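Concanavalin B (Canavalia ensiformis, PDB 6CAF) may act as a carbohydrate-binding protein of the jack bean seed, a chitinase-like member of glycosyl hydrolase family 18. Local coordinates at residues A186-L191 and I209-Y214; I151-Q156 and E195-A200. All blocks are in the same frame, centred on the assembly; numbering follows the deposited sequence.

Overall arrangement
Both contacts lie in the TIM barrel of the glycosyl hydrolase 18 family, their centres about 9 Å apart, and they meet on neighbouring strands of its parallel sheet. Along the chain the segments alternate: 151-156 comes first, then 186-191, 195-200 and 209-214. Strand 150-154 pairs with strand 183-186, which pairs in turn with strand 208-212. Contact 1 joins the end of strand 183-186 and the following loop to strand 208-212; in contact 2 the residues leading into helix 198-202 fold back over the end of strand 150-154. Ala187 N of contact 1 lies 3.0 Å from Phe153 O of contact 2, a probable hydrogen bond, which would join the loop after strand 183-186 to both neighbouring strands of the barrel.

Contact 1: A186-L191 and I209-Y214; sequences AAPGCL and IFVRFY
The Arg212 guanidinium carries Gly189 CA over one face, 3.7 Å above its plane and offset toward the rim, while Ala187 O sits at its edge, nearly in plane. Val211 CG1 lies over a face of the Phe213 ring, again toward the rim, and Cys190 CB meets that ring obliquely, 3.5 Å from CD1. Ala186 O stands in plane at the edge of the Phe210 ring.

Two nitrogens of Arg212 share Ala187 O: NE bonds at 2.8 Å from above the carbonyl plane, and NH2, at 3.2 Å, makes the more bent bond (136° at the hydrogen). The bend at chi3 (-83°) turns NE out of the extended line of the chain, toward Ala187 O. The backbones also bond, Phe210 N to Ala186 O and Arg212 N to Pro188 O (2.9 Å), and Ala187 CA adds a CA-H...O contact to Phe210 O. The Pro188 ring crosses Ile209 at about a right angle, CG packing 3.7 Å from CG2. Cys190, joined by a disulfide to Cys219, presses CB on Val211 CG1.

Beyond the parallel pair Ala186-Ile209, a single backbone bridge, Gly189 with Arg212, keeps the loop beside strand 208-212. The two bonds to one oxygen fix the turn of the guanidinium, whose positive charge would probably polarise the Ala187 carbonyl; Asp154 OD1 forms a long, weak ion pair with NE, and Glu250 touches the side chain.

Contact 2: I151-Q156 and E195-A200; sequences IHFDIQ and EYLDNA
Leu197 and Ile155 cross at about a right angle, whereas Tyr196 meets Ile155 at a slant on the other branch. Leu197 CD2 reaches Ile155 CG1 at 4.0 Å, and Tyr196 CB packs on Ile155 CG2 at the same distance. With Ile155 CG2 anti to the backbone N and CG1 beside it (chi1 -52°), the two branches part to serve one neighbour each. Leu197 also spans to the strand: CD1 lies 3.7 Å from Phe153 O, and CD2 lies oblique to the Phe153 ring and 4.3 Å from Phe153 CB.

The Tyr196 ring leans obliquely on backbone oxygens, CD2 3.7 Å from Ile155 O and CE2 3.4 Å from Gln156 O, while Glu195 CG sits over the centre of one ring face. An alanine at Tyr196 would probably open a gap beside the Ile155 and Gln156 carbonyls and leave Glu195 CG without the ring beneath it.

Asp194 OD2 receives the backbone N-H of both Tyr196 and Leu197, holding this turn ahead of helix 198-202. No hydrogen bond joins the two segments; the end of barrel strand 150-154 is covered by apolar branches and a ring set obliquely to two carbonyl oxygens, a contact that depends on shape rather than on polar pairing.

Contact 1: A186-L191 and I209-Y214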
ATOM      1  N   ALA A 186      -4.209  -2.910  -3.470  1.00 10.43           N
ATOM      2  CA  ALA A 186      -5.064  -1.732  -3.412  1.00 10.82           C
ATOM      3  C   ALA A 186      -5.218  -1.251  -1.991  1.00 10.70           C
ATOM      4  O   ALA A 186      -5.109  -2.046  -1.053  1.00 11.45           O
ATOM      5  CB  ALA A 186      -6.418  -2.030  -3.975  1.00 14.03           C
ATOM      6  N   ALA A 187      -5.539   0.032  -1.853  1.00 10.80           N
ATOM      7  CA  ALA A 187      -5.851   0.627  -0.535  1.00 10.57           C
ATOM      8  C   ALA A 187      -7.178   1.380  -0.609  1.00 10.58           C
ATOM      9  O   ALA A 187      -7.204   2.612  -0.673  1.00 13.16           O
ATOM     10  CB  ALA A 187      -4.745   1.544  -0.059  1.00 11.65           C
ATOM     11  N   PRO A 188      -8.292   0.652  -0.604  1.00 10.71           N
ATOM     12  CA  PRO A 188      -9.601   1.319  -0.542  1.00 10.88           C
ATOM     13  C   PRO A 188      -9.865   1.938   0.823  1.00 11.71           C
ATOM     14  O   PRO A 188      -9.240   1.570   1.817  1.00 12.96           O
ATOM     15  CB  PRO A 188     -10.571   0.173  -0.820  1.00 11.45           C
ATOM     16  CG  PRO A 188      -9.886  -1.004  -0.202  1.00 11.88           C
ATOM     17  CD  PRO A 188      -8.420  -0.810  -0.521  1.00 11.02           C
ATOM     18  N   GLY A 189     -10.858   2.811   0.859  1.00 12.43           N
ATOM     19  CA  GLY A 189     -11.395   3.266   2.134  1.00 13.23           C
ATOM     20  C   GLY A 189     -12.160   2.163   2.843  1.00 12.88           C
ATOM     21  O   GLY A 189     -12.429   1.133   2.279  1.00 15.75           O
ATOM     22  N   CYS A 190     -12.506   2.384   4.096  1.00 14.16           N
ATOM     23  CA  CYS A 190     -13.093   1.311   4.868  1.00 14.33           C
ATOM     24  C   CYS A 190     -14.563   1.075   4.691  1.00 14.06           C
ATOM     25  O   CYS A 190     -15.035   0.024   5.123  1.00 16.34           O
ATOM     26  CB  CYS A 190     -12.737   1.382   6.346  1.00 15.40           C
ATOM     27  SG  CYS A 190     -13.108   2.886   7.216  1.00 16.96           S
ATOM     28  N   LEU A 191     -15.291   1.948   4.022  1.00 15.74           N
ATOM     29  CA  LEU A 191     -16.700   1.631   3.759  0.50 15.99           C
ATOM     30  C   LEU A 191     -16.839   1.005   2.391  1.00 16.47           C
ATOM     31  O   LEU A 191     -16.538   1.630   1.386  1.00 19.56           O
ATOM     32  CB  LEU A 191     -17.579   2.860   3.808  0.50 16.54           C
ATOM     33  CG  LEU A 191     -19.095   2.541   3.698  0.50 17.60           C
ATOM     34  CD1 LEU A 191     -19.559   1.447   4.669  0.50 18.78           C
ATOM     35  CD2 LEU A 191     -19.856   3.807   3.939  0.50 19.77           C
ATOM     36  N   ILE A 209      -5.401  -6.523  -0.368  1.00 10.71           N
ATOM     37  CA  ILE A 209      -6.232  -5.355  -0.146  1.00 10.69           C
ATOM     38  C   ILE A 209      -5.897  -4.798   1.232  1.00 10.60           C
ATOM     39  O   ILE A 209      -6.000  -5.501   2.241  1.00 11.42           O
ATOM     40  CB  ILE A 209      -7.732  -5.715  -0.194  1.00 11.83           C
ATOM     41  CG1 ILE A 209      -8.098  -6.417  -1.503  1.00 14.42           C
ATOM     42  CG2 ILE A 209      -8.585  -4.499   0.061  1.00 12.39           C
ATOM     43  CD1 ILE A 209      -8.006  -5.549  -2.710  1.00 16.60           C
ATOM     44  N   PHE A 210      -5.474  -3.537   1.251  1.00  9.97           N
ATOM     45  CA  PHE A 210      -5.103  -2.815   2.454  1.00 10.36           C
ATOM     46  C   PHE A 210      -6.219  -1.815   2.767  1.00 10.38           C
ATOM     47  O   PHE A 210      -6.277  -0.742   2.180  1.00 12.50           O
ATOM     48  CB  PHE A 210      -3.776  -2.083   2.208  1.00 10.97           C
ATOM     49  CG  PHE A 210      -2.604  -2.988   1.996  1.00 11.24           C
ATOM     50  CD1 PHE A 210      -2.296  -3.485   0.749  1.00 12.56           C
ATOM     51  CD2 PHE A 210      -1.811  -3.369   3.064  1.00 12.48           C
ATOM     52  CE1 PHE A 210      -1.211  -4.313   0.566  1.00 13.50           C
ATOM     53  CE2 PHE A 210      -0.725  -4.205   2.881  1.00 13.38           C
ATOM     54  CZ  PHE A 210      -0.444  -4.712   1.631  1.00 13.75           C
ATOM     55  N   VAL A 211      -7.137  -2.200   3.638  1.00 10.53           N
ATOM     56  CA  VAL A 211      -8.310  -1.386   3.871  1.00 10.14           C
ATOM     57  C   VAL A 211      -7.958  -0.260   4.834  1.00 10.81           C
ATOM     58  O   VAL A 211      -7.446  -0.510   5.928  1.00 11.61           O
ATOM     59  CB  VAL A 211      -9.430  -2.245   4.442  1.00 11.81           C
ATOM     60  CG1 VAL A 211     -10.666  -1.391   4.703  1.00 12.67           C
ATOM     61  CG2 VAL A 211      -9.793  -3.385   3.502  1.00 12.86           C
ATOM     62  N   ARG A 212      -8.268   0.968   4.438  1.00 10.88           N
ATOM     63  CA  ARG A 212      -7.905   2.133   5.239  1.00 11.45           C
ATOM     64  C   ARG A 212      -8.942   2.417   6.311  1.00 12.25           C
ATOM     65  O   ARG A 212      -9.952   3.087   6.072  1.00 13.33           O
ATOM     66  CB  ARG A 212      -7.698   3.347   4.333  1.00 11.96           C
ATOM     67  CG  ARG A 212      -6.537   3.184   3.389  1.00 14.41           C
ATOM     68  CD  ARG A 212      -6.251   4.418   2.564  1.00 16.14           C
ATOM     69  NE  ARG A 212      -7.100   4.481   1.414  1.00 18.68           N
ATOM     70  CZ  ARG A 212      -8.134   5.290   1.249  1.00 18.03           C
ATOM     71  NH1 ARG A 212      -8.476   6.151   2.171  1.00 24.05           N
ATOM     72  NH2 ARG A 212      -8.825   5.213   0.137  1.00 26.42           N
ATOM     73  N   PHE A 213      -8.683   1.866   7.483  1.00 12.27           N
ATOM     74  CA  PHE A 213      -9.601   1.982   8.612  1.00 13.07           C
ATOM     75  C   PHE A 213      -9.304   3.258   9.414  1.00 13.48           C
ATOM     76  O   PHE A 213      -8.998   3.214  10.596  1.00 16.19           O
ATOM     77  CB  PHE A 213      -9.503   0.744   9.536  1.00 14.39           C
ATOM     78  CG  PHE A 213     -10.041  -0.530   8.923  1.00 12.58           C
ATOM     79  CD1 PHE A 213     -11.400  -0.756   8.830  1.00 14.80           C
ATOM     80  CD2 PHE A 213      -9.194  -1.501   8.471  1.00 12.97           C
ATOM     81  CE1 PHE A 213     -11.899  -1.937   8.312  1.00 15.98           C
ATOM     82  CE2 PHE A 213      -9.685  -2.667   7.953  1.00 13.25           C
ATOM     83  CZ  PHE A 213     -11.038  -2.871   7.842  1.00 15.07           C
ATOM     84  N   TYR A 214      -9.395   4.410   8.760  1.00 13.15           N
ATOM     85  CA  TYR A 214      -9.162   5.659   9.456  1.00 14.01           C
ATOM     86  C   TYR A 214      -9.722   6.781   8.607  1.00 15.00           C
ATOM     87  O   TYR A 214     -10.030   6.599   7.415  1.00 16.25           O
ATOM     88  CB  TYR A 214      -7.653   5.851   9.759  1.00 16.24           C
ATOM     89  CG  TYR A 214      -6.723   5.836   8.559  1.00 14.97           C
ATOM     90  CD1 TYR A 214      -6.276   4.663   8.035  1.00 14.17           C
ATOM     91  CD2 TYR A 214      -6.216   7.014   8.019  1.00 19.41           C
ATOM     92  CE1 TYR A 214      -5.429   4.645   6.939  1.00 14.44           C
ATOM     93  CE2 TYR A 214      -5.301   6.997   6.973  1.00 20.55           C
ATOM     94  CZ  TYR A 214      -4.932   5.803   6.411  1.00 15.88           C
ATOM     95  OH  TYR A 214      -4.053   5.781   5.339  1.00 18.21           O
TER
HETATM   96  O   HOH W   1     -11.327   5.353   4.875  1.00 23.22           O

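Contact 2: I151-Q156 and E195-A200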
ATOM      1  N   ILE A 151       2.772  -3.254  -7.674  1.00 10.58           N
ATOM      2  CA  ILE A 151       2.153  -1.957  -7.888  1.00 10.00           C
ATOM      3  C   ILE A 151       0.969  -1.890  -6.934  1.00  9.74           C
ATOM      4  O   ILE A 151       0.122  -2.804  -6.900  1.00 10.67           O
ATOM      5  CB  ILE A 151       1.650  -1.769  -9.339  1.00 10.29           C
ATOM      6  CG1 ILE A 151       2.794  -1.924 -10.340  1.00 11.09           C
ATOM      7  CG2 ILE A 151       0.933  -0.441  -9.489  1.00 11.26           C
ATOM      8  CD1 ILE A 151       3.908  -0.911 -10.273  1.00 11.91           C
ATOM      9  N   HIS A 152       0.921  -0.784  -6.167  1.00  9.58           N
ATOM     10  CA  HIS A 152      -0.093  -0.559  -5.153  1.00  9.26           C
ATOM     11  C   HIS A 152      -1.006   0.592  -5.569  1.00  9.26           C
ATOM     12  O   HIS A 152      -0.557   1.698  -5.850  1.00 10.90           O
ATOM     13  CB  HIS A 152       0.603  -0.245  -3.850  1.00  9.94           C
ATOM     14  CG  HIS A 152      -0.287   0.039  -2.706  1.00  9.50           C
ATOM     15  ND1 HIS A 152      -1.212  -0.860  -2.247  1.00 10.86           N
ATOM     16  CD2 HIS A 152      -0.305   1.077  -1.844  1.00 10.69           C
ATOM     17  CE1 HIS A 152      -1.776  -0.378  -1.157  1.00 10.93           C
ATOM     18  NE2 HIS A 152      -1.228   0.789  -0.889  1.00 11.19           N
ATOM     19  N   PHE A 153      -2.307   0.296  -5.636  1.00  9.87           N
ATOM     20  CA  PHE A 153      -3.315   1.245  -6.093  1.00 10.08           C
ATOM     21  C   PHE A 153      -3.877   2.011  -4.891  1.00 11.04           C
ATOM     22  O   PHE A 153      -4.889   1.616  -4.301  1.00 11.75           O
ATOM     23  CB  PHE A 153      -4.456   0.504  -6.793  1.00 10.70           C
ATOM     24  CG  PHE A 153      -4.192   0.038  -8.195  1.00 10.48           C
ATOM     25  CD1 PHE A 153      -3.107  -0.746  -8.512  1.00 11.13           C
ATOM     26  CD2 PHE A 153      -5.122   0.331  -9.184  1.00 11.52           C
ATOM     27  CE1 PHE A 153      -2.940  -1.202  -9.799  1.00 11.81           C
ATOM     28  CE2 PHE A 153      -4.980  -0.166 -10.448  1.00 12.64           C
ATOM     29  CZ  PHE A 153      -3.880  -0.910 -10.765  1.00 12.17           C
ATOM     30  N   ASP A 154      -3.259   3.135  -4.541  1.00 11.19           N
ATOM     31  CA  ASP A 154      -3.738   3.940  -3.411  1.00 11.57           C
ATOM     32  C   ASP A 154      -4.627   5.057  -3.967  1.00 11.40           C
ATOM     33  O   ASP A 154      -4.296   6.259  -3.928  1.00 12.72           O
ATOM     34  CB  ASP A 154      -2.580   4.473  -2.563  1.00 12.08           C
ATOM     35  CG  ASP A 154      -2.996   4.915  -1.195  1.00 14.09           C
ATOM     36  OD1 ASP A 154      -4.201   5.056  -0.921  1.00 14.93           O
ATOM     37  OD2 ASP A 154      -2.084   5.188  -0.378  1.00 17.09           O
ATOM     38  N   ILE A 155      -5.744   4.639  -4.532  1.00 12.02           N
ATOM     39  CA  ILE A 155      -6.564   5.528  -5.321  1.00 12.42           C
ATOM     40  C   ILE A 155      -7.594   6.174  -4.411  1.00 13.30           C
ATOM     41  O   ILE A 155      -8.713   5.686  -4.250  1.00 15.92           O
ATOM     42  CB  ILE A 155      -7.193   4.785  -6.509  1.00 13.02           C
ATOM     43  CG1 ILE A 155      -6.123   4.022  -7.333  1.00 12.80           C
ATOM     44  CG2 ILE A 155      -8.012   5.723  -7.379  1.00 13.63           C
ATOM     45  CD1 ILE A 155      -4.954   4.853  -7.764  1.00 13.76           C
ATOM     46  N   GLN A 156      -7.185   7.262  -3.773  1.00 15.71           N
ATOM     47  CA  GLN A 156      -7.991   7.856  -2.750  1.00 17.81           C
ATOM     48  C   GLN A 156      -8.566   9.202  -3.126  1.00 18.37           C
ATOM     49  O   GLN A 156      -9.561   9.636  -2.550  1.00 24.16           O
ATOM     50  CB  GLN A 156      -7.282   7.868  -1.393  1.00 29.34           C
ATOM     51  CG  GLN A 156      -5.883   8.247  -1.300  1.00 23.16           C
ATOM     52  CD  GLN A 156      -5.435   8.468   0.096  1.00 19.70           C
ATOM     53  OE1 GLN A 156      -5.708   9.505   0.670  1.00 20.65           O
ATOM     54  NE2 GLN A 156      -4.771   7.482   0.669  1.00 19.12           N
ATOM     55  N   GLU A 195     -15.745   3.965  -3.400  1.00 16.27           N
ATOM     56  CA  GLU A 195     -16.197   4.823  -4.509  1.00 21.31           C
ATOM     57  C   GLU A 195     -15.303   4.774  -5.731  1.00 17.83           C
ATOM     58  O   GLU A 195     -15.773   4.967  -6.852  1.00 24.31           O
ATOM     59  CB  GLU A 195     -16.291   6.283  -4.027  1.00 29.58           C
ATOM     60  CG  GLU A 195     -16.091   7.370  -5.084  1.00 47.06           C
ATOM     61  CD  GLU A 195     -16.420   8.774  -4.583  1.00 42.95           C
ATOM     62  OE1 GLU A 195     -16.096   9.092  -3.407  1.00 53.78           O
ATOM     63  OE2 GLU A 195     -17.008   9.564  -5.376  1.00 48.99           O
ATOM     64  N   TYR A 196     -14.017   4.528  -5.525  1.00 15.04           N
ATOM     65  CA  TYR A 196     -13.068   4.556  -6.621  1.00 14.54           C
ATOM     66  C   TYR A 196     -12.600   3.198  -7.089  1.00 13.21           C
ATOM     67  O   TYR A 196     -12.340   3.008  -8.279  1.00 16.06           O
ATOM     68  CB  TYR A 196     -11.857   5.421  -6.261  1.00 15.95           C
ATOM     69  CG  TYR A 196     -12.235   6.802  -5.882  1.00 17.44           C
ATOM     70  CD1 TYR A 196     -12.825   7.645  -6.805  1.00 20.89           C
ATOM     71  CD2 TYR A 196     -11.971   7.294  -4.610  1.00 19.64           C
ATOM     72  CE1 TYR A 196     -13.193   8.939  -6.462  1.00 24.81           C
ATOM     73  CE2 TYR A 196     -12.330   8.582  -4.250  1.00 26.17           C
ATOM     74  CZ  TYR A 196     -12.936   9.402  -5.187  1.00 29.00           C
ATOM     75  OH  TYR A 196     -13.265  10.691  -4.868  1.00 36.37           O
ATOM     76  N   LEU A 197     -12.475   2.259  -6.146  1.00 11.62           N
ATOM     77  CA  LEU A 197     -11.832   0.999  -6.417  1.00 10.96           C
ATOM     78  C   LEU A 197     -12.776  -0.187  -6.466  1.00 12.13           C
ATOM     79  O   LEU A 197     -12.307  -1.304  -6.694  1.00 12.98           O
ATOM     80  CB  LEU A 197     -10.735   0.748  -5.380  1.00 12.39           C
ATOM     81  CG  LEU A 197      -9.461   1.569  -5.568  1.00 12.43           C
ATOM     82  CD1 LEU A 197      -8.612   1.522  -4.305  1.00 15.11           C
ATOM     83  CD2 LEU A 197      -8.705   1.065  -6.778  1.00 17.25           C
ATOM     84  N   ASP A 198     -14.082  -0.014  -6.275  1.00 11.67           N
ATOM     85  CA  ASP A 198     -14.932  -1.196  -6.234  1.00 12.45           C
ATOM     86  C   ASP A 198     -14.857  -2.029  -7.509  1.00 12.32           C
ATOM     87  O   ASP A 198     -14.737  -3.249  -7.447  1.00 13.47           O
ATOM     88  CB  ASP A 198     -16.381  -0.901  -5.896  1.00 14.45           C
ATOM     89  CG  ASP A 198     -17.154  -2.171  -5.488  1.00 15.85           C
ATOM     90  OD1 ASP A 198     -16.706  -2.892  -4.584  1.00 19.48           O
ATOM     91  OD2 ASP A 198     -18.196  -2.439  -6.100  1.00 19.37           O
ATOM     92  N   ASN A 199     -14.970  -1.388  -8.674  1.00 12.33           N
ATOM     93  CA  ASN A 199     -14.924  -2.179  -9.910  1.00 13.49           C
ATOM     94  C   ASN A 199     -13.585  -2.910 -10.027  1.00 13.25           C
ATOM     95  O   ASN A 199     -13.536  -4.086 -10.425  1.00 14.03           O
ATOM     96  CB  ASN A 199     -15.152  -1.326 -11.147  1.00 15.40           C
ATOM     97  CG  ASN A 199     -16.577  -0.950 -11.334  1.00 22.28           C
ATOM     98  OD1 ASN A 199     -17.478  -1.544 -10.782  1.00 27.14           O
ATOM     99  ND2 ASN A 199     -16.786  -0.001 -12.207  1.00 32.92           N
ATOM    100  N   ALA A 200     -12.490  -2.224  -9.706  1.00 11.66           N
ATOM    101  CA  ALA A 200     -11.199  -2.906  -9.747  1.00 11.68           C
ATOM    102  C   ALA A 200     -11.171  -4.094  -8.779  1.00 10.78           C
ATOM    103  O   ALA A 200     -10.699  -5.185  -9.129  1.00 12.16           O
ATOM    104  CB  ALA A 200     -10.083  -1.919  -9.458  1.00 11.81           C
TER